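2-hydroxyisobutanoyl-CoA mutase large subunit (Aquincola tertiaricarbonis, PDB 4R3U) catalyses, together with the small cobalamin-binding subunit HcmB, the isomerization of 2-hydroxyisobutyryl-CoA and (S)-3-hydroxybutyryl-CoA. Local coordinates at residues A[136-141]-A[511-516]; A[328-331]-A[335-338]; A[348-353]-A[358-363]; A[447-450]-A[454-457]. All coordinates share one frame; numbering follows the deposited sequence.

Interaction 1 (A[136-141]-A[511-516]); sequences GYDSDH and RVRAER
Arg513 reaches Asp138 and Asp140 because its chain runs extended from CG to NE, with CG anti to the carbonyl carbon. Asp140 holds its CG between the backbone N and the carbonyl carbon (chi1 61°), which lifts the carboxylate toward the arginine. The result is a salt-bridge network of two acids and one guanidinium. Arg513 grips Asp140 end-on with two nitrogens. NH2 bonds to Asp140 OD1 at 3.0 Å, nearly straight at 172°, on the syn lone pair of that oxygen. NH1 bonds to Asp140 OD2 at 2.8 Å. The two flat groups are nearly coplanar, which suits a two-pronged grip. Asp138 OD2 meets Arg513 NH2 from the NE side at 2.8 Å, in the guanidinium plane, its carboxylate turned 48° against that plane. The bond falls on the anti side of OD2, out of the carboxylate plane. NH2 thus serves both acids. Sharing one positive charge probably eases the repulsion between the two carboxylates. Asp138 has further partners: OD2 bonds to Thr552 OG1 and OD1 to Gly554 N. Arg513 CG packs on one face of the Arg516 guanidinium. The network ties the loop after helix 131-135, with its type I turn from Asp138 to His141, to the last turn of helix 501-515, while Asp138 also bonds to residues at the start of helix 553-564.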
loop_
_atom_site.group_PDB
_atom_site.type_symbol
_atom_site.label_atom_id
_atom_site.label_comp_id
_atom_site.label_asym_id
_atom_site.label_seq_id
_atom_site.Cartn_x
_atom_site.Cartn_y
_atom_site.Cartn_z
ATOM N N GLY A 136 20.837 21.560 22.912
ATOM C CA GLY A 136 20.880 22.845 23.606
ATOM C C GLY A 136 22.074 23.735 23.342
ATOM O O GLY A 136 22.330 24.669 24.107
ATOM N N TYR A 137 22.801 23.467 22.255
ATOM C CA TYR A 137 24.001 24.216 21.895
ATOM C C TYR A 137 23.773 25.180 20.765
ATOM O O TYR A 137 22.976 24.919 19.849
ATOM C CB TYR A 137 25.143 23.268 21.472
ATOM C CG TYR A 137 25.608 22.297 22.534
ATOM C CD1 TYR A 137 26.341 22.734 23.631
ATOM C CD2 TYR A 137 25.391 20.927 22.396
ATOM C CE1 TYR A 137 26.800 21.839 24.598
ATOM C CE2 TYR A 137 25.818 20.026 23.367
ATOM C CZ TYR A 137 26.542 20.483 24.458
ATOM O OH TYR A 137 26.994 19.591 25.403
ATOM N N ASP A 138 24.530 26.283 20.795
ATOM C CA ASP A 138 24.543 27.234 19.694
ATOM C C ASP A 138 25.437 26.617 18.619
ATOM O O ASP A 138 26.293 25.789 18.934
ATOM C CB ASP A 138 25.127 28.578 20.148
ATOM C CG ASP A 138 24.211 29.391 21.010
ATOM O OD1 ASP A 138 23.000 29.077 21.049
ATOM O OD2 ASP A 138 24.699 30.343 21.652
ATOM N N SER A 139 25.251 27.034 17.365
ATOM C CA SER A 139 26.015 26.550 16.214
ATOM C C SER A 139 27.560 26.667 16.297
ATOM O O SER A 139 28.257 25.870 15.666
ATOM C CB SER A 139 25.485 27.199 14.949
ATOM O OG SER A 139 24.103 26.901 14.853
ATOM N N ASP A 140 28.084 27.626 17.090
ATOM C CA ASP A 140 29.527 27.867 17.245
ATOM C C ASP A 140 30.144 27.241 18.493
ATOM O O ASP A 140 31.340 27.440 18.755
ATOM C CB ASP A 140 29.858 29.369 17.149
ATOM C CG ASP A 140 29.208 30.263 18.190
ATOM O OD1 ASP A 140 28.197 29.829 18.805
ATOM O OD2 ASP A 140 29.685 31.408 18.365
ATOM N N HIS A 141 29.352 26.470 19.256
ATOM C CA HIS A 141 29.859 25.767 20.434
ATOM C C HIS A 141 30.806 24.630 19.944
ATOM O O HIS A 141 30.527 24.037 18.889
ATOM C CB HIS A 141 28.694 25.181 21.247
ATOM C CG HIS A 141 29.121 24.551 22.537
ATOM N ND1 HIS A 141 29.643 23.259 22.583
ATOM C CD2 HIS A 141 29.115 25.057 23.791
ATOM C CE1 HIS A 141 29.942 23.037 23.855
ATOM N NE2 HIS A 141 29.616 24.079 24.620
ATOM N N ARG A 511 25.943 38.222 15.001
ATOM C CA ARG A 511 25.287 39.489 14.725
ATOM C C ARG A 511 24.243 39.773 15.804
ATOM O O ARG A 511 24.244 40.868 16.378
ATOM C CB ARG A 511 24.634 39.447 13.328
ATOM C CG ARG A 511 24.177 40.799 12.784
ATOM C CD ARG A 511 23.065 40.687 11.749
ATOM N NE ARG A 511 21.960 39.795 12.133
ATOM C CZ ARG A 511 20.694 40.174 12.273
ATOM N NH1 ARG A 511 20.345 41.439 12.068
ATOM N NH2 ARG A 511 19.767 39.293 12.618
ATOM N N VAL A 512 23.380 38.784 16.108
ATOM C CA VAL A 512 22.320 38.868 17.130
ATOM C C VAL A 512 22.932 39.244 18.487
ATOM O O VAL A 512 22.443 40.179 19.140
ATOM C CB VAL A 512 21.444 37.576 17.178
ATOM C CG1 VAL A 512 20.523 37.545 18.404
ATOM C CG2 VAL A 512 20.639 37.403 15.882
ATOM N N ARG A 513 24.030 38.552 18.879
ATOM C CA ARG A 513 24.784 38.821 20.107
ATOM C C ARG A 513 25.405 40.222 20.094
ATOM O O ARG A 513 25.441 40.874 21.141
ATOM C CB ARG A 513 25.902 37.790 20.299
ATOM C CG ARG A 513 25.455 36.382 20.591
ATOM C CD ARG A 513 26.682 35.510 20.640
ATOM N NE ARG A 513 26.396 34.088 20.845
ATOM C CZ ARG A 513 27.010 33.105 20.193
ATOM N NH1 ARG A 513 27.905 33.383 19.249
ATOM N NH2 ARG A 513 26.715 31.840 20.456
ATOM N N ALA A 514 25.910 40.678 18.928
ATOM C CA ALA A 514 26.548 42.007 18.784
ATOM C C ALA A 514 25.534 43.169 18.912
ATOM O O ALA A 514 25.769 44.094 19.685
ATOM C CB ALA A 514 27.291 42.095 17.455
ATOM N N GLU A 515 24.391 43.075 18.189
ATOM C CA GLU A 515 23.288 44.046 18.116
ATOM C C GLU A 515 22.479 44.203 19.405
ATOM O O GLU A 515 21.846 45.250 19.593
ATOM C CB GLU A 515 22.320 43.656 16.977
ATOM C CG GLU A 515 22.733 44.153 15.600
ATOM C CD GLU A 515 21.924 43.660 14.409
ATOM O OE1 GLU A 515 22.179 44.160 13.289
ATOM O OE2 GLU A 515 21.063 42.762 14.579
ATOM N N ARG A 516 22.484 43.182 20.278
ATOM C CA ARG A 516 21.692 43.194 21.503
ATOM C C ARG A 516 22.256 44.040 22.644
ATOM O O ARG A 516 23.440 44.420 22.635
ATOM C CB ARG A 516 21.404 41.754 21.978
ATOM C CG ARG A 516 22.523 41.153 22.824
ATOM C CD ARG A 516 22.331 39.671 23.014
ATOM N NE ARG A 516 23.435 39.111 23.784
ATOM C CZ ARG A 516 23.654 37.814 23.952
ATOM N NH1 ARG A 516 22.852 36.919 23.391
ATOM N NH2 ARG A 516 24.681 37.401 24.674
#

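Interaction 2 (A[328-331]-A[335-338]); sequences FGAR and SMRL
Ala330 touches Ser335 and Met336 within the connection that runs from helix 306-327 to strand 340-344 of the TIM barrel. The first shell is small: two apolar contacts and a methyl set against a carbonyl. Ala330 CB and Ser335 CB meet at 3.7 Å, each pointing toward the opposite segment. Met336 brings its terminal methyl to the same alanine, with CE 3.9 Å from Ala330 CB. Its CG is anti to the carbonyl carbon, and the chain then bends at chi3 (-129°), which turns CE back against the Ala330-Arg331 backbone. No polar bond joins the two segments directly. They are tied instead through a third party, Asp290, whose OD1 pairs with Ser335 OG and whose OD2 pairs with the backbone N of Arg331. A single carboxylate therefore holds both sides of the loop. Further out, Gly329 ends helix 306-327 with positive phi. Ala330 is backbone-bonded to Met324 of that helix, and the Met336 side chain packs on its Lys325. The closest approach between the segments is that of Met336 CE to Ala330 O, at 3.3 Å.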
loop_
_atom_site.group_PDB
_atom_site.type_symbol
_atom_site.label_atom_id
_atom_site.label_comp_id
_atom_site.label_asym_id
_atom_site.label_seq_id
_atom_site.Cartn_x
_atom_site.Cartn_y
_atom_site.Cartn_z
ATOM N N PHE A 328 -7.564 9.762 37.309
ATOM C CA PHE A 328 -7.379 11.183 37.549
ATOM C C PHE A 328 -8.636 11.950 37.925
ATOM O O PHE A 328 -8.540 13.084 38.405
ATOM C CB PHE A 328 -6.528 11.846 36.447
ATOM C CG PHE A 328 -5.129 11.264 36.385
ATOM C CD1 PHE A 328 -4.241 11.409 37.456
ATOM C CD2 PHE A 328 -4.711 10.533 35.280
ATOM C CE1 PHE A 328 -2.953 10.849 37.407
ATOM C CE2 PHE A 328 -3.417 9.983 35.223
ATOM C CZ PHE A 328 -2.548 10.149 36.281
ATOM N N GLY A 329 -9.796 11.300 37.770
ATOM C CA GLY A 329 -11.094 11.878 38.074
ATOM C C GLY A 329 -11.494 13.000 37.141
ATOM O O GLY A 329 -12.159 13.950 37.556
ATOM N N ALA A 330 -11.107 12.905 35.879
ATOM C CA ALA A 330 -11.448 13.921 34.880
ATOM C C ALA A 330 -12.962 13.923 34.656
ATOM O O ALA A 330 -13.603 12.865 34.736
ATOM C CB ALA A 330 -10.716 13.646 33.568
ATOM N N ARG A 331 -13.540 15.124 34.461
ATOM C CA ARG A 331 -14.976 15.286 34.233
ATOM C C ARG A 331 -15.304 15.855 32.845
ATOM O O ARG A 331 -16.446 15.729 32.396
ATOM C CB ARG A 331 -15.622 16.082 35.372
ATOM C CG ARG A 331 -15.292 15.483 36.718
ATOM C CD ARG A 331 -16.123 15.988 37.840
ATOM N NE ARG A 331 -15.747 15.394 39.117
ATOM C CZ ARG A 331 -15.905 14.111 39.451
ATOM N NH1 ARG A 331 -16.438 13.251 38.587
ATOM N NH2 ARG A 331 -15.570 13.687 40.662
ATOM N N SER A 335 -10.763 15.545 28.089
ATOM C CA SER A 335 -9.660 15.071 28.930
ATOM C C SER A 335 -9.446 13.556 28.735
ATOM O O SER A 335 -8.375 13.042 29.029
ATOM C CB SER A 335 -9.986 15.325 30.395
ATOM O OG SER A 335 -9.964 16.708 30.683
ATOM N N MET A 336 -10.491 12.846 28.277
ATOM C CA MET A 336 -10.458 11.403 28.085
ATOM C C MET A 336 -10.238 10.998 26.610
ATOM O O MET A 336 -9.929 9.826 26.350
ATOM C CB MET A 336 -11.710 10.753 28.713
ATOM C CG MET A 336 -11.888 11.109 30.189
ATOM S SD MET A 336 -13.585 10.913 30.768
ATOM C CE MET A 336 -13.829 12.466 31.499
ATOM N N ARG A 337 -10.345 11.964 25.656
ATOM C CA ARG A 337 -10.101 11.665 24.245
ATOM C C ARG A 337 -8.645 11.845 23.798
ATOM O O ARG A 337 -8.126 12.965 23.771
ATOM C CB ARG A 337 -11.155 12.233 23.256
ATOM C CG ARG A 337 -11.312 13.743 23.203
ATOM C CD ARG A 337 -10.618 14.380 22.010
ATOM N NE ARG A 337 -10.483 15.843 22.150
ATOM C CZ ARG A 337 -9.493 16.460 22.806
ATOM N NH1 ARG A 337 -8.549 15.756 23.416
ATOM N NH2 ARG A 337 -9.445 17.786 22.858
ATOM N N LEU A 338 -7.983 10.710 23.480
ATOM C CA LEU A 338 -6.599 10.664 23.028
ATOM C C LEU A 338 -6.509 11.134 21.591
ATOM O O LEU A 338 -7.200 10.609 20.720
ATOM C CB LEU A 338 -6.018 9.229 23.182
ATOM C CG LEU A 338 -4.531 9.017 22.872
ATOM C CD1 LEU A 338 -3.911 8.025 23.825
ATOM C CD2 LEU A 338 -4.326 8.546 21.429
#

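Interaction 3 (A[348-353]-A[358-363]); sequences TLTKPQ and VVRTSL
Arg360, Leu349 and Thr350 carry most of the surface buried here, and Arg360 is the largest contributor. It lies on helix 357-370 and reaches, extended from CG to NE, across the loop that follows strand 340-344. Its NH1 gives a bent hydrogen bond to Thr350 OG1 at 3.0 Å (137°). The oxygen sits near the edge of the guanidinium but tilted from its plane. Thr350 OG1 donates a hydrogen bond to Pro352 O at 2.7 Å, so the hydroxyl is both acceptor and donor. Its rotation is fixed accordingly. Thr350 CG2 packs in van der Waals contact with the guanidinium, 3.4 Å from Arg360 NH1. Thr348 O lies over one face of the guanidinium, offset toward the rim, without a hydrogen bond to it. Leu349 slides past the arginine stem in the opposite direction, with CD2 3.7 Å from Arg360 CB. The same methyl lies 3.6 Å from Thr361 OG1. The Leu349 side chain lies about 6 Å from the bound cobalamin. Arg360 has other partners: NH2 meets Ile478 O and forms a salt bridge with Glu406 of the second large subunit, while NH1 also meets Asn357 OD1. A leucine in place of Arg360 would probably leave that glutamate without its charge mate and Thr350 OG1 without its donor. A buried guanidinium with partners in the loop, its own helix and the second subunit probably links these three parts.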
loop_
_atom_site.group_PDB
_atom_site.type_symbol
_atom_site.label_atom_id
_atom_site.label_comp_id
_atom_site.label_asym_id
_atom_site.label_seq_id
_atom_site.Cartn_x
_atom_site.Cartn_y
_atom_site.Cartn_z
ATOM N N THR A 348 11.480 -0.319 9.504
ATOM C CA THR A 348 11.061 -1.393 8.588
ATOM C C THR A 348 11.598 -1.203 7.152
ATOM O O THR A 348 11.545 -2.131 6.333
ATOM C CB THR A 348 9.562 -1.510 8.516
ATOM O OG1 THR A 348 9.046 -0.320 7.956
ATOM C CG2 THR A 348 8.915 -1.818 9.840
ATOM N N LEU A 349 12.046 0.015 6.839
ATOM C CA LEU A 349 12.503 0.417 5.519
ATOM C C LEU A 349 13.948 0.029 5.266
ATOM O O LEU A 349 14.754 -0.020 6.198
ATOM C CB LEU A 349 12.234 1.919 5.286
ATOM C CG LEU A 349 10.799 2.443 5.592
ATOM C CD1 LEU A 349 10.645 3.869 5.157
ATOM C CD2 LEU A 349 9.738 1.654 4.870
ATOM N N THR A 350 14.265 -0.274 4.001
ATOM C CA THR A 350 15.576 -0.784 3.575
ATOM C C THR A 350 16.387 0.082 2.623
ATOM O O THR A 350 15.830 0.877 1.876
ATOM C CB THR A 350 15.433 -2.221 2.981
ATOM O OG1 THR A 350 14.689 -2.142 1.785
ATOM C CG2 THR A 350 14.746 -3.204 3.927
ATOM N N LYS A 351 17.722 -0.106 2.660
ATOM C CA LYS A 351 18.706 0.466 1.744
ATOM C C LYS A 351 18.638 -0.420 0.468
ATOM O O LYS A 351 18.328 0.127 -0.590
ATOM C CB LYS A 351 20.131 0.517 2.356
ATOM C CG LYS A 351 21.154 1.317 1.526
ATOM C CD LYS A 351 22.485 1.477 2.252
ATOM C CE LYS A 351 23.540 2.223 1.455
ATOM N NZ LYS A 351 23.410 3.711 1.532
ATOM N N PRO A 352 18.764 -1.774 0.513
ATOM C CA PRO A 352 18.575 -2.546 -0.731
ATOM C C PRO A 352 17.131 -2.446 -1.224
ATOM O O PRO A 352 16.193 -2.377 -0.402
ATOM C CB PRO A 352 18.917 -3.983 -0.319
ATOM C CG PRO A 352 18.745 -4.035 1.120
ATOM C CD PRO A 352 19.066 -2.677 1.651
ATOM N N GLN A 353 16.946 -2.379 -2.561
ATOM C CA GLN A 353 15.627 -2.329 -3.203
ATOM C C GLN A 353 14.732 -1.244 -2.598
ATOM O O GLN A 353 13.521 -1.461 -2.410
ATOM C CB GLN A 353 14.954 -3.714 -3.132
ATOM C CG GLN A 353 15.761 -4.824 -3.785
ATOM C CD GLN A 353 14.948 -6.076 -3.875
ATOM O OE1 GLN A 353 15.356 -7.138 -3.386
ATOM N NE2 GLN A 353 13.819 -5.977 -4.575
ATOM N N VAL A 358 7.972 2.156 -0.674
ATOM C CA VAL A 358 6.716 2.790 -1.058
ATOM C C VAL A 358 5.546 1.894 -0.641
ATOM O O VAL A 358 4.578 2.408 -0.071
ATOM C CB VAL A 358 6.710 3.210 -2.565
ATOM C CG1 VAL A 358 5.335 3.724 -3.038
ATOM C CG2 VAL A 358 7.801 4.233 -2.844
ATOM N N VAL A 359 5.672 0.554 -0.870
ATOM C CA VAL A 359 4.679 -0.478 -0.515
ATOM C C VAL A 359 4.531 -0.565 1.014
ATOM O O VAL A 359 3.420 -0.538 1.515
ATOM C CB VAL A 359 5.014 -1.870 -1.119
ATOM C CG1 VAL A 359 3.975 -2.942 -0.709
ATOM C CG2 VAL A 359 5.160 -1.808 -2.638
ATOM N N ARG A 360 5.652 -0.684 1.734
ATOM C CA ARG A 360 5.733 -0.785 3.186
ATOM C C ARG A 360 5.029 0.380 3.835
ATOM O O ARG A 360 4.190 0.166 4.706
ATOM C CB ARG A 360 7.209 -0.794 3.633
ATOM C CG ARG A 360 7.971 -2.051 3.250
ATOM C CD ARG A 360 9.394 -1.993 3.743
ATOM N NE ARG A 360 10.029 -3.302 3.655
ATOM C CZ ARG A 360 11.137 -3.576 2.984
ATOM N NH1 ARG A 360 11.778 -2.618 2.328
ATOM N NH2 ARG A 360 11.621 -4.815 2.974
ATOM N N THR A 361 5.350 1.611 3.392
ATOM C CA THR A 361 4.809 2.890 3.882
ATOM C C THR A 361 3.338 3.053 3.526
ATOM O O THR A 361 2.632 3.725 4.262
ATOM C CB THR A 361 5.740 4.046 3.464
ATOM O OG1 THR A 361 6.990 3.851 4.116
ATOM C CG2 THR A 361 5.193 5.436 3.799
ATOM N N SER A 362 2.866 2.438 2.417
ATOM C CA SER A 362 1.438 2.499 2.027
ATOM C C SER A 362 0.596 1.769 3.077
ATOM O O SER A 362 -0.350 2.343 3.613
ATOM C CB SER A 362 1.212 1.858 0.659
ATOM O OG SER A 362 1.748 2.704 -0.337
ATOM N N LEU A 363 1.000 0.514 3.411
ATOM C CA LEU A 363 0.319 -0.331 4.378
ATOM C C LEU A 363 0.304 0.315 5.773
ATOM O O LEU A 363 -0.748 0.332 6.429
ATOM C CB LEU A 363 0.955 -1.743 4.392
ATOM C CG LEU A 363 1.054 -2.433 3.028
ATOM C CD1 LEU A 363 1.737 -3.757 3.130
ATOM C CD2 LEU A 363 -0.303 -2.571 2.347
#

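Interaction 4 (A[447-450]-A[454-457])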
loop_
_atom_site.group_PDB
_atom_site.type_symbol
_atom_site.label_atom_id
_atom_site.label_comp_id
_atom_site.label_asym_id
_atom_site.label_seq_id
_atom_site.Cartn_x
_atom_site.Cartn_y
_atom_site.Cartn_z
ATOM N N ILE A 447 10.196 7.422 37.037
ATOM C CA ILE A 447 11.498 8.042 37.313
ATOM C C ILE A 447 12.498 7.089 37.931
ATOM O O ILE A 447 13.607 6.973 37.403
ATOM C CB ILE A 447 11.397 9.442 37.975
ATOM C CG1 ILE A 447 10.642 10.398 37.017
ATOM C CG2 ILE A 447 12.796 9.994 38.316
ATOM C CD1 ILE A 447 10.398 11.737 37.517
ATOM N N LYS A 448 12.084 6.332 38.961
ATOM C CA LYS A 448 12.941 5.338 39.624
ATOM C C LYS A 448 13.386 4.223 38.672
ATOM O O LYS A 448 14.565 3.869 38.664
ATOM C CB LYS A 448 12.272 4.744 40.882
ATOM C CG LYS A 448 11.876 5.774 41.949
ATOM C CD LYS A 448 13.009 6.686 42.542
ATOM C CE LYS A 448 12.983 8.153 42.081
ATOM N NZ LYS A 448 11.625 8.805 42.102
ATOM N N LEU A 449 12.451 3.720 37.840
ATOM C CA LEU A 449 12.695 2.676 36.849
ATOM C C LEU A 449 13.570 3.173 35.712
ATOM O O LEU A 449 14.334 2.380 35.163
ATOM C CB LEU A 449 11.368 2.093 36.336
ATOM C CG LEU A 449 10.807 0.837 37.030
ATOM C CD1 LEU A 449 11.061 0.850 38.516
ATOM C CD2 LEU A 449 9.321 0.698 36.768
ATOM N N ILE A 450 13.482 4.479 35.375
ATOM C CA ILE A 450 14.330 5.141 34.374
ATOM C C ILE A 450 15.730 5.204 34.980
ATOM O O ILE A 450 16.698 4.846 34.311
ATOM C CB ILE A 450 13.787 6.549 33.952
ATOM C CG1 ILE A 450 12.564 6.421 33.005
ATOM C CG2 ILE A 450 14.885 7.417 33.329
ATOM C CD1 ILE A 450 11.830 7.762 32.650
ATOM N N TRP A 454 15.420 0.183 33.749
ATOM C CA TRP A 454 14.454 -0.896 33.573
ATOM C C TRP A 454 13.733 -0.895 32.213
ATOM O O TRP A 454 13.585 -1.961 31.598
ATOM C CB TRP A 454 13.453 -0.878 34.741
ATOM C CG TRP A 454 12.434 -1.987 34.753
ATOM C CD1 TRP A 454 12.563 -3.217 35.331
ATOM C CD2 TRP A 454 11.086 -1.914 34.260
ATOM N NE1 TRP A 454 11.382 -3.917 35.220
ATOM C CE2 TRP A 454 10.460 -3.140 34.572
ATOM C CE3 TRP A 454 10.343 -0.921 33.595
ATOM C CZ2 TRP A 454 9.127 -3.396 34.251
ATOM C CZ3 TRP A 454 9.028 -1.183 33.254
ATOM C CH2 TRP A 454 8.426 -2.402 33.595
ATOM N N PHE A 455 13.255 0.279 31.774
ATOM C CA PHE A 455 12.545 0.457 30.510
ATOM C C PHE A 455 13.471 0.154 29.375
ATOM O O PHE A 455 13.132 -0.636 28.502
ATOM C CB PHE A 455 12.019 1.908 30.377
ATOM C CG PHE A 455 10.918 2.259 31.356
ATOM C CD1 PHE A 455 9.606 1.830 31.141
ATOM C CD2 PHE A 455 11.189 3.010 32.494
ATOM C CE1 PHE A 455 8.594 2.146 32.050
ATOM C CE2 PHE A 455 10.166 3.363 33.371
ATOM C CZ PHE A 455 8.876 2.926 33.148
ATOM N N GLN A 456 14.651 0.788 29.412
ATOM C CA GLN A 456 15.753 0.715 28.453
ATOM C C GLN A 456 16.250 -0.738 28.300
ATOM O O GLN A 456 16.553 -1.145 27.181
ATOM C CB GLN A 456 16.918 1.665 28.863
ATOM C CG GLN A 456 16.517 3.137 29.217
ATOM C CD GLN A 456 16.112 3.450 30.680
ATOM O OE1 GLN A 456 15.058 3.035 31.197
ATOM N NE2 GLN A 456 16.902 4.292 31.357
ATOM N N LYS A 457 16.297 -1.526 29.392
ATOM C CA LYS A 457 16.758 -2.914 29.323
ATOM C C LYS A 457 15.736 -3.778 28.608
ATOM O O LYS A 457 16.114 -4.678 27.854
ATOM C CB LYS A 457 17.132 -3.475 30.700
ATOM C CG LYS A 457 18.527 -3.040 31.152
ATOM C CD LYS A 457 18.757 -3.241 32.668
ATOM C CE LYS A 457 20.077 -2.675 33.138
ATOM N NZ LYS A 457 20.165 -2.647 34.624
#
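Leu449 and Ile450 in helix 446-451 face Trp454, Phe455 and Gln456 in the first turn of helix 454-472, across the short connection between the two helices. Two hydrogen bonds span it. The backbone N of Trp454 bonds to Leu449 O at 2.8 Å. The side chain of Gln456 supplies the second: NE2 gives a fairly straight bond to Ile450 O at 3.0 Å, in the carbonyl plane and on a lone pair. Its chain is bent at chi2 (88°), which folds the amide back toward helix 446-451. With an alanine here, Ile450 O would probably lose this donor and one of the two bonds across the junction would be gone.

Trp454 has CG anti to the backbone N (chi1 -176°), and its side chain lies beside that of Leu449, pointing the same way. Leu449 CD2 forms a CH-pi contact over the face of the six-membered ring of Trp454, 4.1 Å from the centroid. Trp454 CE3 in turn sits over the centre of the Phe455 ring.

Plain apolar packing completes the joint. Leu449 CB approaches Phe455 CE2 at 3.4 Å, and Ile450 CG1 approaches Phe455 CD2 at 3.7 Å. Around them, Val440 of helix 420-442 backs Leu449 and both rings, Met217 of helix 213-219 touches Ile450 and Phe455, and Phe270 meets Phe455 edge-to-face.

The chemistry is divided: two carbonyls near the end of helix 446-451 take N-H groups from the start of the next helix, one from the backbone and one from the Gln456 amide, while leucine, isoleucine and the two rings pack against each other.

Overall arrangement
Interaction 1 stands apart. It is partly buried, about 30 Å from the chain centre, far from the annotated sites, and joins elements distant in sequence through charged hydrogen bonds. The other three are buried and local. Interactions 2 and 3 lie before and after strand 340-344, on opposite sides of the chain's centre. Interaction 2 has only van der Waals contacts between its segments, whereas interaction 3 centres on an arginine that also reaches the second subunit. Interaction 4 couples two consecutive helices by hydrogen bonds and aromatic packing; its second helix, 454-472, is followed by helix 501-515 of interaction 1. No two contacts touch. The nearest pair, 2 and 4, are about 13 Å apart at their nearest atoms.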